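Local coordinates for adherence and virulence protein A (Streptococcus pneumoniae, PDB 6PON), which is a fibronectin-binding protein that probably contributes to pneumococcal adherence and virulence, at residues 123-131 against 140-148; 230-241 against 251-262. All coordinates share one frame; numbering follows the deposited sequence.

How the interactions relate
The two contacts illustrate how an elongated chain can be built from local units far apart in one chain. Interaction 1 pairs strand 128-133 with strand 139-142, the hairpin that closes one side of a five-stranded antiparallel sheet. Interaction 2 comes later in the chain and lays helix 255-263 against the small sheet that contains strands 233-235 and 239-240. The contact centres are 67 Å apart, on opposite sides of the chain's centre, and the nearest atoms are about 48 Å apart. They share no strand or helix; the long helix 204-225 lies between them in sequence. Interaction 1 stays within one subunit, whereas interaction 2 also meets the second subunit.

Interaction 1: 123-131 against 140-148; sequences MGKHSNILL and LEVIKHVGF
The carboxamide of Asn-128 is the flat group that joins the two segments, its OD1 and ND2 meeting the backbone N and O of Lys-144. ND2 of Asn-128 donates to O of Lys-144 at 2.9 Å; the acceptor lies in the amide plane, the N-H...O angle is 176°, and a carbonyl lone pair is used. OD1 of Asn-128 takes the backbone N of Lys-144, which is tilted 18° from the carbonyl plane, and also N of Ile-129, which lies in that plane. CG2 of Val-142 and CG2 of Ile-143 each come within 3.3 Å of OD1 of Asn-128. Within segment 140-148, the ring of His-145 has the Glu-141 carboxylate and O of Val-142 at its edge, in plane: NE2 of His-145 donates to the syn lone pair of OE2 of Glu-141 at 2.6 Å, and N of Val-142 takes the anti one.

The pairing around these groups is antiparallel, with a bulge at Leu-131. Leu-130 and Val-142 form a non-hydrogen-bonded pair with side chains alongside each other, CD2 of Leu-130 being 3.7 Å from CG2 of Val-142. O of Leu-131 accepts from N of Leu-140 at 2.7 Å and weakly from N of Glu-141, two residues opposite one: a classic beta bulge. The Lys-144 chain, bent at chi3 (-77°), carries NZ to O of Ser-127 at 2.7 Å.

Bonds to N and O of Lys-144, helped by N of Ile-129, fix the rotation of the buried amide, which continues the hairpin's polar pairing beyond its last bridge.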
# COMPACT_ATOMS: atom_id res chain seq x y z
N MET B 123 22.16 -24.49 4.37
CA MET B 123 21.69 -24.31 5.74
C MET B 123 22.85 -23.96 6.65
O MET B 123 23.03 -24.55 7.72
CB MET B 123 21.02 -25.59 6.25
CG MET B 123 19.92 -26.15 5.35
SD MET B 123 18.39 -25.26 5.61
CE MET B 123 17.40 -25.84 4.25
N GLY B 124 23.67 -23.01 6.23
CA GLY B 124 24.79 -22.57 7.04
C GLY B 124 25.66 -23.72 7.53
O GLY B 124 26.19 -24.49 6.73
N LYS B 125 25.78 -23.84 8.85
CA LYS B 125 26.61 -24.87 9.47
C LYS B 125 26.20 -26.28 9.04
O LYS B 125 27.03 -27.19 9.02
CB LYS B 125 26.54 -24.70 10.99
CG LYS B 125 26.63 -25.98 11.80
CD LYS B 125 25.96 -25.81 13.14
CE LYS B 125 26.93 -25.23 14.13
NZ LYS B 125 28.05 -26.19 14.38
N HIS B 126 24.94 -26.47 8.68
CA HIS B 126 24.42 -27.79 8.33
C HIS B 126 24.27 -28.00 6.83
O HIS B 126 23.67 -28.99 6.42
CB HIS B 126 23.07 -28.00 9.01
CG HIS B 126 23.15 -27.97 10.51
ND1 HIS B 126 24.09 -28.69 11.22
CD2 HIS B 126 22.40 -27.32 11.43
CE1 HIS B 126 23.92 -28.47 12.51
NE2 HIS B 126 22.90 -27.64 12.66
N SER B 127 24.80 -27.09 6.01
CA SER B 127 24.74 -27.27 4.57
C SER B 127 25.33 -28.62 4.20
O SER B 127 26.24 -29.12 4.87
CB SER B 127 25.49 -26.17 3.84
OG SER B 127 24.97 -24.90 4.19
N ASN B 128 24.78 -29.22 3.15
CA ASN B 128 25.19 -30.55 2.73
C ASN B 128 24.73 -30.82 1.30
O ASN B 128 23.85 -30.14 0.77
CB ASN B 128 24.65 -31.62 3.68
CG ASN B 128 25.65 -32.74 3.93
OD1 ASN B 128 26.42 -33.12 3.04
ND2 ASN B 128 25.67 -33.24 5.15
N ILE B 129 25.36 -31.82 0.68
CA ILE B 129 25.07 -32.24 -0.69
C ILE B 129 24.91 -33.75 -0.66
O ILE B 129 25.77 -34.46 -0.14
CB ILE B 129 26.19 -31.82 -1.67
CG1 ILE B 129 26.35 -30.30 -1.70
CG2 ILE B 129 25.90 -32.34 -3.07
CD1 ILE B 129 27.58 -29.83 -2.51
N LEU B 130 23.79 -34.23 -1.20
CA LEU B 130 23.37 -35.61 -1.03
C LEU B 130 22.88 -36.14 -2.36
O LEU B 130 22.24 -35.41 -3.13
CB LEU B 130 22.27 -35.75 0.04
CG LEU B 130 22.44 -34.98 1.37
CD1 LEU B 130 21.80 -33.56 1.33
CD2 LEU B 130 21.93 -35.78 2.57
N LEU B 131 23.19 -37.40 -2.64
CA LEU B 131 22.63 -38.14 -3.75
C LEU B 131 21.72 -39.22 -3.17
O LEU B 131 22.13 -39.97 -2.28
CB LEU B 131 23.73 -38.77 -4.61
CG LEU B 131 23.22 -39.45 -5.89
CD1 LEU B 131 22.73 -38.43 -6.95
CD2 LEU B 131 24.25 -40.40 -6.46
N LEU B 140 22.50 -42.51 -1.34
CA LEU B 140 23.59 -43.24 -1.97
C LEU B 140 24.94 -42.74 -1.48
O LEU B 140 25.88 -43.53 -1.30
CB LEU B 140 23.47 -43.13 -3.49
CG LEU B 140 22.19 -43.77 -4.05
CD1 LEU B 140 21.87 -43.26 -5.47
CD2 LEU B 140 22.27 -45.35 -3.99
N GLU B 141 25.06 -41.44 -1.22
CA GLU B 141 26.31 -40.83 -0.75
C GLU B 141 26.02 -39.37 -0.41
O GLU B 141 25.00 -38.81 -0.82
CB GLU B 141 27.41 -40.99 -1.82
CG GLU B 141 28.85 -40.65 -1.43
CD GLU B 141 29.29 -41.05 -0.02
OE1 GLU B 141 30.17 -41.93 0.11
OE2 GLU B 141 28.84 -40.42 0.96
N VAL B 142 26.90 -38.77 0.38
CA VAL B 142 26.60 -37.47 0.96
C VAL B 142 27.90 -36.80 1.34
O VAL B 142 28.77 -37.42 1.98
CB VAL B 142 25.64 -37.59 2.16
CG1 VAL B 142 26.12 -38.68 3.11
CG2 VAL B 142 25.54 -36.27 2.90
N ILE B 143 28.06 -35.53 0.97
CA ILE B 143 29.38 -34.93 0.98
C ILE B 143 29.88 -34.67 2.40
O ILE B 143 31.09 -34.62 2.61
CB ILE B 143 29.39 -33.66 0.12
CG1 ILE B 143 30.78 -33.47 -0.49
CG2 ILE B 143 28.94 -32.45 0.94
CD1 ILE B 143 30.82 -32.36 -1.51
N LYS B 144 28.99 -34.53 3.37
CA LYS B 144 29.39 -34.40 4.77
C LYS B 144 28.67 -35.46 5.59
O LYS B 144 27.50 -35.29 5.94
CB LYS B 144 29.09 -33.01 5.31
CG LYS B 144 30.31 -32.10 5.33
CD LYS B 144 30.04 -30.83 6.13
CE LYS B 144 29.21 -29.84 5.35
NZ LYS B 144 28.59 -28.80 6.23
N HIS B 145 29.37 -36.55 5.91
CA HIS B 145 28.76 -37.60 6.72
C HIS B 145 28.48 -37.08 8.13
O HIS B 145 29.29 -36.35 8.71
CB HIS B 145 29.65 -38.83 6.78
CG HIS B 145 29.76 -39.56 5.47
ND1 HIS B 145 30.23 -40.85 5.38
CD2 HIS B 145 29.46 -39.17 4.21
CE1 HIS B 145 30.20 -41.23 4.11
NE2 HIS B 145 29.75 -40.23 3.38
N VAL B 146 27.31 -37.41 8.66
CA VAL B 146 26.94 -37.06 10.03
C VAL B 146 26.36 -38.31 10.67
O VAL B 146 25.28 -38.77 10.26
CB VAL B 146 25.95 -35.89 10.11
CG1 VAL B 146 26.00 -35.26 11.52
CG2 VAL B 146 26.21 -34.85 9.03
N GLY B 147 27.06 -38.87 11.64
CA GLY B 147 26.65 -40.12 12.24
C GLY B 147 25.52 -39.94 13.23
O GLY B 147 25.07 -38.84 13.53
N PHE B 148 25.07 -41.07 13.76
CA PHE B 148 24.06 -41.06 14.81
C PHE B 148 24.64 -40.53 16.12
O PHE B 148 25.78 -40.83 16.48
CB PHE B 148 23.51 -42.47 15.01
CG PHE B 148 22.51 -42.57 16.12
CD1 PHE B 148 21.18 -42.25 15.89
CD2 PHE B 148 22.89 -42.99 17.38
CE1 PHE B 148 20.24 -42.35 16.91
CE2 PHE B 148 21.96 -43.10 18.41
CZ PHE B 148 20.64 -42.77 18.17

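Interaction 2: 230-241 against 251-262; sequences TKPCLTETSFSP and PFANLSDLLDTY
Tyr-262 swings its ring off the helix with CG anti to the backbone N (chi1 180°), while Phe-239 holds CG between backbone N and carbonyl carbon (chi1 51°), and the two rings meet edge-to-face. The edge of Phe-239 points at the face of Tyr-262, with centroids 4.9 Å apart and planes at 70°. CD2 of Leu-259 sits over one face of Phe-239, 3.7 Å from the ring centroid, a CH-pi contact. At its far end Tyr-262 OH donates to O of Thr-237 at 3.1 Å, which ties the helix to the turn between the strands.

Leu-258 points at the hairpin: its CD1 lies 3.6 Å from CG of Leu-234, and its CD2 reaches CB of Phe-239 and CB of Pro-232, just before strand 233-235. Leu-234 also brings CD1 to the edge of the Phe-252 ring, 3.8 Å from CZ. Near the helix start, CG of Pro-232 rests 3.4 Å from C of Asn-254, and N of Phe-252 donates to O of Pro-232. Asn-254 is the N-cap, its OD1 accepting from N of Asp-257.

Phe-7 of the second subunit packs edge-to-face with Phe-239, and Thr-230 OG1 is hydrogen-bonded to ND1 of His-10 of the second subunit. The result is a beta hairpin with one face packed by an N-capped helix through leucines and aromatics, here part of the NFACT N-terminal and middle region and of the dimer interface.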
# COMPACT_ATOMS: atom_id res chain seq x y z
N THR B 230 -11.61 14.18 -8.01
CA THR B 230 -12.98 13.99 -7.51
C THR B 230 -13.75 13.06 -8.45
O THR B 230 -13.72 13.23 -9.67
CB THR B 230 -13.70 15.35 -7.38
OG1 THR B 230 -12.97 16.22 -6.52
CG2 THR B 230 -15.10 15.17 -6.80
N LYS B 231 -14.44 12.08 -7.87
CA LYS B 231 -15.25 11.11 -8.60
C LYS B 231 -16.49 10.82 -7.79
O LYS B 231 -16.55 9.84 -7.04
CB LYS B 231 -14.47 9.81 -8.85
CG LYS B 231 -13.23 9.95 -9.69
CD LYS B 231 -13.45 9.39 -11.08
CE LYS B 231 -12.39 9.87 -12.06
NZ LYS B 231 -12.50 11.34 -12.30
N PRO B 232 -17.52 11.65 -7.91
CA PRO B 232 -18.69 11.51 -7.03
C PRO B 232 -19.41 10.18 -7.24
O PRO B 232 -19.71 9.78 -8.37
CB PRO B 232 -19.58 12.70 -7.43
CG PRO B 232 -18.69 13.63 -8.17
CD PRO B 232 -17.67 12.78 -8.84
N CYS B 233 -19.67 9.48 -6.13
CA CYS B 233 -20.45 8.24 -6.17
C CYS B 233 -21.33 8.15 -4.94
O CYS B 233 -21.00 8.68 -3.87
CB CYS B 233 -19.57 6.98 -6.21
SG CYS B 233 -18.25 6.99 -7.40
N LEU B 234 -22.45 7.45 -5.09
CA LEU B 234 -23.22 7.00 -3.93
C LEU B 234 -22.55 5.79 -3.27
O LEU B 234 -21.69 5.12 -3.86
CB LEU B 234 -24.64 6.65 -4.35
CG LEU B 234 -25.48 7.83 -4.83
CD1 LEU B 234 -26.51 7.32 -5.79
CD2 LEU B 234 -26.16 8.57 -3.68
N THR B 235 -22.95 5.52 -2.04
CA THR B 235 -22.66 4.25 -1.39
C THR B 235 -23.98 3.62 -0.97
O THR B 235 -25.06 4.15 -1.27
CB THR B 235 -21.72 4.43 -0.18
OG1 THR B 235 -22.42 5.08 0.88
CG2 THR B 235 -20.50 5.26 -0.53
N GLU B 236 -23.89 2.50 -0.25
CA GLU B 236 -25.08 1.78 0.19
C GLU B 236 -25.99 2.68 1.03
O GLU B 236 -27.21 2.70 0.82
CB GLU B 236 -24.70 0.54 1.00
CG GLU B 236 -23.64 -0.36 0.38
CD GLU B 236 -24.13 -1.10 -0.85
OE1 GLU B 236 -24.34 -2.33 -0.79
OE2 GLU B 236 -24.29 -0.47 -1.92
N THR B 237 -25.41 3.44 1.96
CA THR B 237 -26.18 4.28 2.88
C THR B 237 -25.81 5.76 2.80
O THR B 237 -26.32 6.57 3.58
CB THR B 237 -25.96 3.78 4.31
OG1 THR B 237 -24.59 3.99 4.67
CG2 THR B 237 -26.26 2.27 4.43
N SER B 238 -24.91 6.13 1.89
CA SER B 238 -24.37 7.48 1.94
C SER B 238 -23.76 7.88 0.60
O SER B 238 -24.34 7.64 -0.46
CB SER B 238 -23.32 7.57 3.05
OG SER B 238 -23.00 8.92 3.35
N PHE B 239 -22.58 8.49 0.64
CA PHE B 239 -22.00 9.01 -0.58
C PHE B 239 -20.55 9.37 -0.31
O PHE B 239 -20.16 9.61 0.83
CB PHE B 239 -22.77 10.23 -1.08
CG PHE B 239 -22.97 11.27 -0.02
CD1 PHE B 239 -21.97 12.18 0.28
CD2 PHE B 239 -24.16 11.33 0.69
CE1 PHE B 239 -22.14 13.13 1.26
CE2 PHE B 239 -24.33 12.27 1.68
CZ PHE B 239 -23.32 13.17 1.97
N SER B 240 -19.78 9.46 -1.37
CA SER B 240 -18.35 9.65 -1.23
C SER B 240 -17.89 10.55 -2.36
O SER B 240 -18.56 10.65 -3.39
CB SER B 240 -17.61 8.31 -1.23
OG SER B 240 -17.84 7.54 -2.40
N PRO B 241 -16.75 11.23 -2.18
CA PRO B 241 -16.24 12.13 -3.23
C PRO B 241 -15.32 11.44 -4.19
O PRO B 241 -14.94 12.02 -5.21
CB PRO B 241 -15.48 13.17 -2.42
CG PRO B 241 -14.88 12.34 -1.29
CD PRO B 241 -15.91 11.26 -0.98
N PRO B 251 -21.14 6.67 -11.11
CA PRO B 251 -20.74 8.02 -10.67
C PRO B 251 -21.55 9.15 -11.27
O PRO B 251 -22.41 8.95 -12.12
CB PRO B 251 -19.27 8.11 -11.10
CG PRO B 251 -18.86 6.73 -11.51
CD PRO B 251 -20.10 6.00 -11.91
N PHE B 252 -21.26 10.37 -10.80
CA PHE B 252 -21.95 11.57 -11.22
C PHE B 252 -20.94 12.56 -11.79
O PHE B 252 -19.73 12.44 -11.56
CB PHE B 252 -22.71 12.22 -10.04
CG PHE B 252 -23.84 11.38 -9.51
CD1 PHE B 252 -23.60 10.26 -8.75
CD2 PHE B 252 -25.15 11.74 -9.75
CE1 PHE B 252 -24.64 9.49 -8.26
CE2 PHE B 252 -26.20 10.97 -9.27
CZ PHE B 252 -25.94 9.85 -8.52
N ALA B 253 -21.44 13.54 -12.52
CA ALA B 253 -20.55 14.52 -13.11
C ALA B 253 -19.95 15.43 -12.05
O ALA B 253 -18.83 15.95 -12.23
CB ALA B 253 -21.28 15.34 -14.17
N ASN B 254 -20.65 15.63 -10.95
CA ASN B 254 -20.12 16.52 -9.93
C ASN B 254 -20.86 16.26 -8.63
O ASN B 254 -21.84 15.53 -8.58
CB ASN B 254 -20.27 17.98 -10.36
CG ASN B 254 -21.60 18.22 -10.99
OD1 ASN B 254 -22.63 18.18 -10.32
ND2 ASN B 254 -21.59 18.43 -12.29
N LEU B 255 -20.36 16.90 -7.57
CA LEU B 255 -20.89 16.64 -6.25
C LEU B 255 -22.29 17.22 -6.07
O LEU B 255 -23.05 16.72 -5.24
CB LEU B 255 -19.92 17.19 -5.20
CG LEU B 255 -18.49 16.67 -5.40
CD1 LEU B 255 -17.43 17.63 -4.85
CD2 LEU B 255 -18.35 15.30 -4.78
N SER B 256 -22.64 18.24 -6.86
CA SER B 256 -23.98 18.81 -6.81
C SER B 256 -25.02 17.80 -7.25
O SER B 256 -26.04 17.60 -6.58
CB SER B 256 -24.04 20.06 -7.69
OG SER B 256 -25.33 20.23 -8.28
N ASP B 257 -24.80 17.15 -8.39
CA ASP B 257 -25.72 16.14 -8.88
C ASP B 257 -25.81 14.97 -7.91
O ASP B 257 -26.89 14.40 -7.71
CB ASP B 257 -25.29 15.63 -10.25
CG ASP B 257 -25.37 16.68 -11.35
OD1 ASP B 257 -25.66 17.87 -11.07
OD2 ASP B 257 -25.11 16.30 -12.51
N LEU B 258 -24.67 14.56 -7.34
CA LEU B 258 -24.68 13.47 -6.36
C LEU B 258 -25.56 13.82 -5.16
O LEU B 258 -26.42 13.03 -4.75
CB LEU B 258 -23.23 13.16 -5.93
CG LEU B 258 -23.04 12.31 -4.67
CD1 LEU B 258 -23.60 10.93 -4.88
CD2 LEU B 258 -21.57 12.21 -4.25
N LEU B 259 -25.38 15.02 -4.61
CA LEU B 259 -26.11 15.40 -3.40
C LEU B 259 -27.58 15.73 -3.69
O LEU B 259 -28.46 15.34 -2.92
CB LEU B 259 -25.39 16.57 -2.73
CG LEU B 259 -24.04 16.17 -2.15
CD1 LEU B 259 -23.38 17.35 -1.49
CD2 LEU B 259 -24.22 15.03 -1.14
N ASP B 260 -27.87 16.43 -4.80
CA ASP B 260 -29.27 16.63 -5.21
C ASP B 260 -30.01 15.30 -5.24
O ASP B 260 -31.14 15.19 -4.75
CB ASP B 260 -29.36 17.30 -6.59
CG ASP B 260 -29.05 18.80 -6.57
OD1 ASP B 260 -28.86 19.37 -5.46
OD2 ASP B 260 -29.01 19.42 -7.65
N THR B 261 -29.36 14.27 -5.79
CA THR B 261 -29.98 12.96 -5.91
C THR B 261 -30.09 12.28 -4.56
O THR B 261 -31.13 11.68 -4.24
CB THR B 261 -29.15 12.10 -6.88
OG1 THR B 261 -29.12 12.73 -8.16
CG2 THR B 261 -29.73 10.69 -7.00
N TYR B 262 -29.04 12.35 -3.74
CA TYR B 262 -29.11 11.71 -2.44
C TYR B 262 -30.22 12.30 -1.58
O TYR B 262 -30.94 11.57 -0.90
CB TYR B 262 -27.77 11.83 -1.72
CG TYR B 262 -27.77 11.20 -0.38
CD1 TYR B 262 -27.63 9.82 -0.24
CD2 TYR B 262 -27.90 11.97 0.78
CE1 TYR B 262 -27.62 9.22 0.99
CE2 TYR B 262 -27.90 11.37 2.04
CZ TYR B 262 -27.76 9.99 2.13
OH TYR B 262 -27.73 9.37 3.35